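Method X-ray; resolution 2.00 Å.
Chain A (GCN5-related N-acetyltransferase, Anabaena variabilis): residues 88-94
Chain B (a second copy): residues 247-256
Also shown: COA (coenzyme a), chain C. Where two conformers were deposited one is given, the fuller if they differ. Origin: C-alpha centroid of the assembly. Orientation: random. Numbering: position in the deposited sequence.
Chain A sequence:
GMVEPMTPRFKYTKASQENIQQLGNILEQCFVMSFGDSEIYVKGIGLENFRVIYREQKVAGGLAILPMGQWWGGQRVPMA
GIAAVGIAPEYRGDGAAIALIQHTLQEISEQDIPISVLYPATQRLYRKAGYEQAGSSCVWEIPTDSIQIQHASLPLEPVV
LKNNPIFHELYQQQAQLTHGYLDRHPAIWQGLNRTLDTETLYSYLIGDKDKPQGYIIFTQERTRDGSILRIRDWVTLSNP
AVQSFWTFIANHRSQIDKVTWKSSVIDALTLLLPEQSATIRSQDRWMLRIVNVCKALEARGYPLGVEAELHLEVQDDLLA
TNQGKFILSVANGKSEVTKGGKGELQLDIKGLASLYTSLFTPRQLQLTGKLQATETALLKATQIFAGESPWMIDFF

Chain A, residues 88-94: APEYRGD
Chain B (247-256) TFIANHRSQI

Chain A contributes a short 3-10 segment, Pro A89 to Tyr A91 (phi/psi -61/-30, -66/-13 and -107/2), held by Tyr A91 N to Ala A88 O at 2.8 Å and Arg A92 N to Pro A89 O at 3.2 Å. The chain then extends at Arg A92 (-72/160) and swings to positive phi at Gly A93 (72/17), a conformation that favours glycine. Chain B enters as the last turn of a helix, Thr B247 to Ala B250, and passes into a type I turn from Ala B250 to Arg B253, with Asn B251 at -76/2 and His B252 at -97/7. The stretches come nearest at Arg A92 and Asn B251, whose CA atoms lie 6.6 Å apart, and together they bury 340 Å².

Arg A92 (chi1 m, chi2 t, chi3 t, chi4 159°) points toward chain B and reaches along the turn. Its NH1 donates to Asn B251 O at 3.0 Å and 151°, placing the positive guanidinium against a carbonyl of the turn. The same NH1 lies over one face of the His B252 ring, 3.9 Å from His B252 CD2. That imidazole (chi1 m, chi2 77°) is oriented by its own bond from His B252 ND1 to Phe B248 O, 3.0 Å.

Beside this polar contact, Pro A89 (C-gamma endo) sets its CB 3.7 Å from Phe B248 CE1 and 3.6 Å from His B252 CE1, so one aliphatic ring packs against two aromatic ones. Phe B248 adopts chi1 t, chi2 78°. A water joins Pro A89 O and Asn B251 ND2, 2.9 Å from each, donating to the former and accepting from the latter.

Coenzyme A borders both stretches: Gly A93 N donates to COA O5A at 2.6 Å, while the Arg B253 guanidinium has COA N6A over one face and bonds through NH1 to Ala B250 O, 3.2 Å away.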

ATOM      1  N   ALA A  88       6.759  13.172  32.243  1.00 31.19           N
ATOM      2  CA  ALA A  88       5.606  12.289  32.382  1.00 32.32           C
ATOM      3  C   ALA A  88       4.389  13.057  31.908  1.00 35.04           C
ATOM      4  O   ALA A  88       4.212  14.239  32.207  1.00 36.53           O
ATOM      5  CB  ALA A  88       5.471  11.846  33.860  1.00 33.12           C
ATOM      6  N   PRO A  89       3.499  12.380  31.223  1.00 35.50           N
ATOM      7  CA  PRO A  89       2.472  13.150  30.531  1.00 34.30           C
ATOM      8  C   PRO A  89       1.603  13.988  31.436  1.00 34.59           C
ATOM      9  O   PRO A  89       1.197  15.063  31.039  1.00 35.20           O
ATOM     10  CB  PRO A  89       1.696  12.090  29.751  1.00 34.74           C
ATOM     11  CG  PRO A  89       1.883  10.851  30.546  1.00 38.65           C
ATOM     12  CD  PRO A  89       3.314  10.935  31.068  1.00 37.36           C
ATOM     13  N   GLU A  90       1.394  13.561  32.674  1.00 33.16           N
ATOM     14  CA  GLU A  90       0.582  14.344  33.576  1.00 34.68           C
ATOM     15  C   GLU A  90       1.207  15.690  33.951  1.00 35.61           C
ATOM     16  O   GLU A  90       0.531  16.541  34.510  1.00 33.07           O
ATOM     17  CB  GLU A  90       0.241  13.556  34.848  1.00 35.20           C
ATOM     18  CG  GLU A  90       1.390  13.230  35.788  1.00 34.07           C
ATOM     19  CD  GLU A  90       2.096  11.881  35.526  1.00 41.89           C
ATOM     20  OE1 GLU A  90       2.115  11.365  34.400  1.00 36.75           O
ATOM     21  OE2 GLU A  90       2.654  11.346  36.497  1.00 47.89           O
ATOM     22  N   TYR A  91       2.492  15.891  33.661  1.00 37.24           N
ATOM     23  CA  TYR A  91       3.153  17.156  34.005  1.00 34.94           C
ATOM     24  C   TYR A  91       3.430  18.046  32.795  1.00 32.91           C
ATOM     25  O   TYR A  91       4.023  19.105  32.903  1.00 33.80           O
ATOM     26  CB  TYR A  91       4.444  16.861  34.767  1.00 35.35           C
ATOM     27  CG  TYR A  91       4.212  16.168  36.086  1.00 35.25           C
ATOM     28  CD1 TYR A  91       3.488  16.800  37.090  1.00 43.34           C
ATOM     29  CD2 TYR A  91       4.751  14.915  36.357  1.00 35.12           C
ATOM     30  CE1 TYR A  91       3.268  16.186  38.320  1.00 46.84           C
ATOM     31  CE2 TYR A  91       4.542  14.297  37.605  1.00 33.89           C
ATOM     32  CZ  TYR A  91       3.799  14.945  38.574  1.00 39.20           C
ATOM     33  OH  TYR A  91       3.561  14.375  39.805  1.00 45.21           O
ATOM     34  N   ARG A  92       3.010  17.606  31.633  1.00 33.53           N
ATOM     35  CA  ARG A  92       3.248  18.346  30.409  1.00 33.10           C
ATOM     36  C   ARG A  92       2.431  19.625  30.254  1.00 31.36           C
ATOM     37  O   ARG A  92       1.454  19.799  30.904  1.00 27.39           O
ATOM     38  CB  ARG A  92       2.976  17.430  29.248  1.00 38.38           C
ATOM     39  CG  ARG A  92       4.022  16.327  29.186  1.00 32.90           C
ATOM     40  CD  ARG A  92       3.876  15.457  27.950  1.00 35.12           C
ATOM     41  NE  ARG A  92       4.734  14.298  28.104  1.00 33.09           N
ATOM     42  CZ  ARG A  92       4.606  13.138  27.467  1.00 36.21           C
ATOM     43  NH1 ARG A  92       3.625  12.895  26.585  1.00 39.12           N
ATOM     44  NH2 ARG A  92       5.437  12.179  27.788  1.00 29.98           N
ATOM     45  N   GLY A  93       2.865  20.533  29.392  1.00 37.32           N
ATOM     46  CA  GLY A  93       2.123  21.792  29.167  1.00 37.86           C
ATOM     47  C   GLY A  93       2.217  22.771  30.333  1.00 38.80           C
ATOM     48  O   GLY A  93       1.447  23.713  30.410  1.00 39.05           O
ATOM     49  N   ASP A  94       3.184  22.559  31.223  1.00 38.50           N
ATOM     50  CA  ASP A  94       3.327  23.371  32.420  1.00 39.52           C
ATOM     51  C   ASP A  94       4.735  23.965  32.560  1.00 34.05           C
ATOM     52  O   ASP A  94       5.091  24.424  33.604  1.00 34.92           O
ATOM     53  CB  ASP A  94       3.003  22.489  33.629  1.00 40.69           C
ATOM     54  CG  ASP A  94       2.556  23.285  34.851  1.00 49.67           C
ATOM     55  OD1 ASP A  94       1.856  24.299  34.669  1.00 50.89           O
ATOM     56  OD2 ASP A  94       2.887  22.879  35.996  1.00 58.07           O
TER
ATOM     57  N   THR B 247      -6.815  17.213  26.447  1.00 29.25           N
ATOM     58  CA  THR B 247      -5.537  17.883  26.727  1.00 29.32           C
ATOM     59  C   THR B 247      -4.426  16.866  26.989  1.00 31.34           C
ATOM     60  O   THR B 247      -3.326  16.960  26.442  1.00 31.50           O
ATOM     61  CB  THR B 247      -5.629  18.836  27.934  1.00 29.41           C
ATOM     62  OG1 THR B 247      -6.595  19.850  27.668  1.00 35.86           O
ATOM     63  CG2 THR B 247      -4.309  19.512  28.203  1.00 34.50           C
ATOM     64  N   PHE B 248      -4.730  15.858  27.800  1.00 35.52           N
ATOM     65  CA  PHE B 248      -3.731  14.859  28.151  1.00 33.66           C
ATOM     66  C   PHE B 248      -3.237  14.120  26.869  1.00 37.15           C
ATOM     67  O   PHE B 248      -2.046  13.996  26.582  1.00 33.11           O
ATOM     68  CB  PHE B 248      -4.379  13.958  29.176  1.00 37.09           C
ATOM     69  CG  PHE B 248      -3.529  12.772  29.625  1.00 33.96           C
ATOM     70  CD1 PHE B 248      -2.521  12.940  30.530  1.00 35.51           C
ATOM     71  CD2 PHE B 248      -3.791  11.505  29.141  1.00 32.27           C
ATOM     72  CE1 PHE B 248      -1.741  11.851  30.959  1.00 36.50           C
ATOM     73  CE2 PHE B 248      -2.999  10.407  29.545  1.00 35.79           C
ATOM     74  CZ  PHE B 248      -1.989  10.593  30.467  1.00 31.57           C
ATOM     75  N   ILE B 249      -4.182  13.683  26.071  1.00 38.17           N
ATOM     76  CA  ILE B 249      -3.906  13.004  24.838  1.00 37.15           C
ATOM     77  C   ILE B 249      -3.160  13.902  23.855  1.00 34.86           C
ATOM     78  O   ILE B 249      -2.209  13.447  23.247  1.00 33.05           O
ATOM     79  CB  ILE B 249      -5.195  12.505  24.231  1.00 37.94           C
ATOM     80  CG1 ILE B 249      -5.818  11.470  25.161  1.00 44.03           C
ATOM     81  CG2 ILE B 249      -4.957  11.885  22.900  1.00 41.32           C
ATOM     82  CD1 ILE B 249      -7.255  11.134  24.759  1.00 48.36           C
ATOM     83  N   ALA B 250      -3.590  15.160  23.705  1.00 33.20           N
ATOM     84  CA  ALA B 250      -2.913  16.132  22.799  1.00 35.11           C
ATOM     85  C   ALA B 250      -1.482  16.278  23.242  1.00 33.28           C
ATOM     86  O   ALA B 250      -0.588  16.487  22.431  1.00 32.27           O
ATOM     87  CB  ALA B 250      -3.574  17.495  22.857  1.00 33.58           C
ATOM     88  N   ASN B 251      -1.239  16.112  24.550  1.00 30.91           N
ATOM     89  CA  ASN B 251       0.112  16.240  25.055  1.00 32.37           C
ATOM     90  C   ASN B 251       1.041  15.058  24.772  1.00 29.65           C
ATOM     91  O   ASN B 251       2.175  15.071  25.165  1.00 33.43           O
ATOM     92  CB  ASN B 251       0.115  16.708  26.534  1.00 30.95           C
ATOM     93  CG  ASN B 251      -0.119  18.190  26.656  1.00 35.73           C
ATOM     94  OD1 ASN B 251       0.240  18.952  25.766  1.00 45.48           O
ATOM     95  ND2 ASN B 251      -0.720  18.607  27.740  1.00 38.19           N
ATOM     96  N   HIS B 252       0.550  14.053  24.072  1.00 32.27           N
ATOM     97  CA  HIS B 252       1.374  12.920  23.631  1.00 33.80           C
ATOM     98  C   HIS B 252       1.864  13.079  22.170  1.00 32.12           C
ATOM     99  O   HIS B 252       2.562  12.200  21.655  1.00 36.13           O
ATOM    100  CB  HIS B 252       0.585  11.611  23.687  1.00 31.42           C
ATOM    101  CG  HIS B 252       0.449  11.036  25.061  1.00 35.62           C
ATOM    102  ND1 HIS B 252      -0.437  11.534  25.983  1.00 31.09           N
ATOM    103  CD2 HIS B 252       1.091  10.012  25.667  1.00 29.67           C
ATOM    104  CE1 HIS B 252      -0.340  10.828  27.100  1.00 34.41           C
ATOM    105  NE2 HIS B 252       0.576   9.896  26.933  1.00 34.13           N
ATOM    106  N   ARG B 253       1.605  14.225  21.583  1.00 30.30           N
ATOM    107  CA  ARG B 253       1.849  14.456  20.172  1.00 34.37           C
ATOM    108  C   ARG B 253       3.287  14.343  19.743  1.00 38.33           C
ATOM    109  O   ARG B 253       3.559  13.995  18.612  1.00 39.67           O
ATOM    110  CB  ARG B 253       1.298  15.788  19.741  1.00 33.89           C
ATOM    111  CG  ARG B 253       2.045  16.987  20.200  1.00 37.39           C
ATOM    112  CD  ARG B 253       1.228  18.238  19.917  1.00 39.39           C
ATOM    113  NE  ARG B 253       1.855  19.430  20.511  1.00 43.51           N
ATOM    114  CZ  ARG B 253       1.655  19.895  21.752  1.00 51.70           C
ATOM    115  NH1 ARG B 253       0.813  19.312  22.618  1.00 50.52           N
ATOM    116  NH2 ARG B 253       2.307  20.987  22.139  1.00 58.49           N
ATOM    117  N   SER B 254       4.227  14.614  20.626  1.00 38.53           N
ATOM    118  CA  SER B 254       5.598  14.472  20.176  1.00 36.58           C
ATOM    119  C   SER B 254       6.072  13.025  20.187  1.00 35.12           C
ATOM    120  O   SER B 254       7.082  12.766  19.535  1.00 30.71           O
ATOM    121  CB  SER B 254       6.535  15.290  21.014  1.00 37.56           C
ATOM    122  OG  SER B 254       6.561  14.764  22.344  1.00 47.24           O
ATOM    123  N   GLN B 255       5.390  12.174  21.000  0.50 31.64           N
ATOM    124  CA  GLN B 255       5.733  10.746  21.208  0.50 35.25           C
ATOM    125  C   GLN B 255       4.850   9.726  20.480  0.50 33.98           C
ATOM    126  O   GLN B 255       5.259   8.586  20.278  0.50 33.34           O
ATOM    127  CB  GLN B 255       5.816  10.332  22.738  0.50 36.97           C
ATOM    128  CG  GLN B 255       4.616  10.560  23.744  0.50 36.58           C
ATOM    129  CD  GLN B 255       4.469   9.441  24.874  0.50 39.59           C
ATOM    130  OE1 GLN B 255       4.484   8.216  24.590  0.50 19.19           O
ATOM    131  NE2 GLN B 255       4.267   9.875  26.142  0.50 39.56           N
ATOM    132  N   ILE B 256       3.645  10.144  20.125  1.00 30.13           N
ATOM    133  CA  ILE B 256       2.599   9.260  19.593  1.00 30.06           C
ATOM    134  C   ILE B 256       2.003   9.840  18.310  1.00 28.73           C
ATOM    135  O   ILE B 256       1.453  10.885  18.339  1.00 31.47           O
ATOM    136  CB  ILE B 256       1.488   9.143  20.619  1.00 29.43           C
ATOM    137  CG1 ILE B 256       1.989   8.491  21.923  1.00 29.80           C
ATOM    138  CG2 ILE B 256       0.268   8.377  20.078  1.00 31.51           C
ATOM    139  CD1 ILE B 256       2.538   7.072  21.693  1.00 31.09           C
TER
HETATM  140  N1A COA C 500       5.451  19.907  20.101  1.00 72.97           N
HETATM  141  C2A COA C 500       5.827  21.190  19.940  1.00 79.48           C
HETATM  142  N3A COA C 500       6.182  21.970  20.981  1.00 74.96           N
HETATM  143  C4A COA C 500       6.152  21.458  22.236  1.00 77.54           C
HETATM  144  C5A COA C 500       5.758  20.141  22.453  1.00 75.06           C
HETATM  145  C6A COA C 500       5.400  19.360  21.335  1.00 74.14           C
HETATM  146  N6A COA C 500       5.007  18.071  21.424  1.00 70.32           N
HETATM  147  N7A COA C 500       5.826  19.945  23.792  1.00 74.41           N
HETATM  148  C8A COA C 500       6.243  21.097  24.376  1.00 72.82           C
HETATM  149  N9A COA C 500       6.442  22.011  23.411  1.00 74.61           N
HETATM  150  C1B COA C 500       6.901  23.428  23.524  1.00 73.86           C
HETATM  151  C2B COA C 500       5.775  24.358  23.968  1.00 71.79           C
HETATM  152  O2B COA C 500       4.968  24.823  22.860  1.00 66.78           O
HETATM  153  C3B COA C 500       6.526  25.448  24.722  1.00 69.93           C
HETATM  154  O3B COA C 500       6.754  26.619  23.926  1.00 76.99           O
HETATM  155  P3B COA C 500       5.791  27.925  24.088  1.00 85.01           P
HETATM  156  O7A COA C 500       6.276  28.577  25.372  1.00 67.30           O
HETATM  157  O8A COA C 500       6.019  28.688  22.787  1.00 84.60           O
HETATM  158  O9A COA C 500       4.374  27.385  24.241  1.00 82.85           O
HETATM  159  C4B COA C 500       7.846  24.825  25.167  1.00 68.87           C
HETATM  160  O4B COA C 500       7.974  23.579  24.469  1.00 64.66           O
HETATM  161  C5B COA C 500       7.902  24.597  26.678  1.00 61.09           C
HETATM  162  O5B COA C 500       6.910  23.624  27.037  1.00 62.93           O
HETATM  163  P1A COA C 500       7.003  22.682  28.364  1.00 65.38           P
HETATM  164  O1A COA C 500       8.276  22.991  29.116  1.00 45.04           O
HETATM  165  O2A COA C 500       5.668  22.800  29.099  1.00 66.33           O
HETATM  166  O3A COA C 500       7.056  21.191  27.694  1.00 62.15           O
HETATM  167  P2A COA C 500       6.435  19.836  28.377  1.00 59.06           P
HETATM  168  O4A COA C 500       6.798  19.902  29.864  1.00 50.41           O
HETATM  169  O5A COA C 500       4.957  19.762  28.002  1.00 49.76           O
HETATM  170  O6A COA C 500       7.295  18.640  27.603  1.00 59.59           O
HETATM  171  CBP COA C 500       7.687  16.525  26.192  1.00 58.91           C
HETATM  172  CCP COA C 500       6.771  17.372  27.103  1.00 67.70           C
HETATM  173  CDP COA C 500       9.114  16.798  26.667  1.00 58.05           C
HETATM  174  CEP COA C 500       7.593  17.162  24.808  1.00 60.18           C
HETATM  175  CAP COA C 500       7.276  14.988  26.313  1.00 63.72           C
HETATM  176  OAP COA C 500       8.183  14.217  27.173  1.00 30.26           O
HETATM  177  C9P COA C 500       6.984  14.077  25.089  1.00 70.14           C
HETATM  178  O9P COA C 500       5.796  14.084  24.455  1.00 81.40           O
HETATM  179  N8P COA C 500       7.827  13.135  24.620  1.00 83.12           N
HETATM  180  C7P COA C 500       9.191  12.692  24.916  1.00 80.09           C
HETATM  181  C6P COA C 500       9.857  12.881  23.562  1.00 81.06           C
HETATM  182  C5P COA C 500      10.679  14.161  23.538  1.00 92.48           C
HETATM  183  O5P COA C 500      10.209  15.226  23.932  1.00 95.29           O
HETATM  184  N4P COA C 500      11.923  14.078  23.042  1.00 91.87           N
HETATM  185  C3P COA C 500      12.874  15.176  22.899  1.00 86.29           C
HETATM  186  C2P COA C 500      14.159  14.535  22.423  1.00 86.89           C
HETATM  187  S1P COA C 500      14.919  13.523  23.759  1.00 84.39           S
HETATM  188  O   HOH W   1      -1.001  16.654  29.917  1.00 45.04           O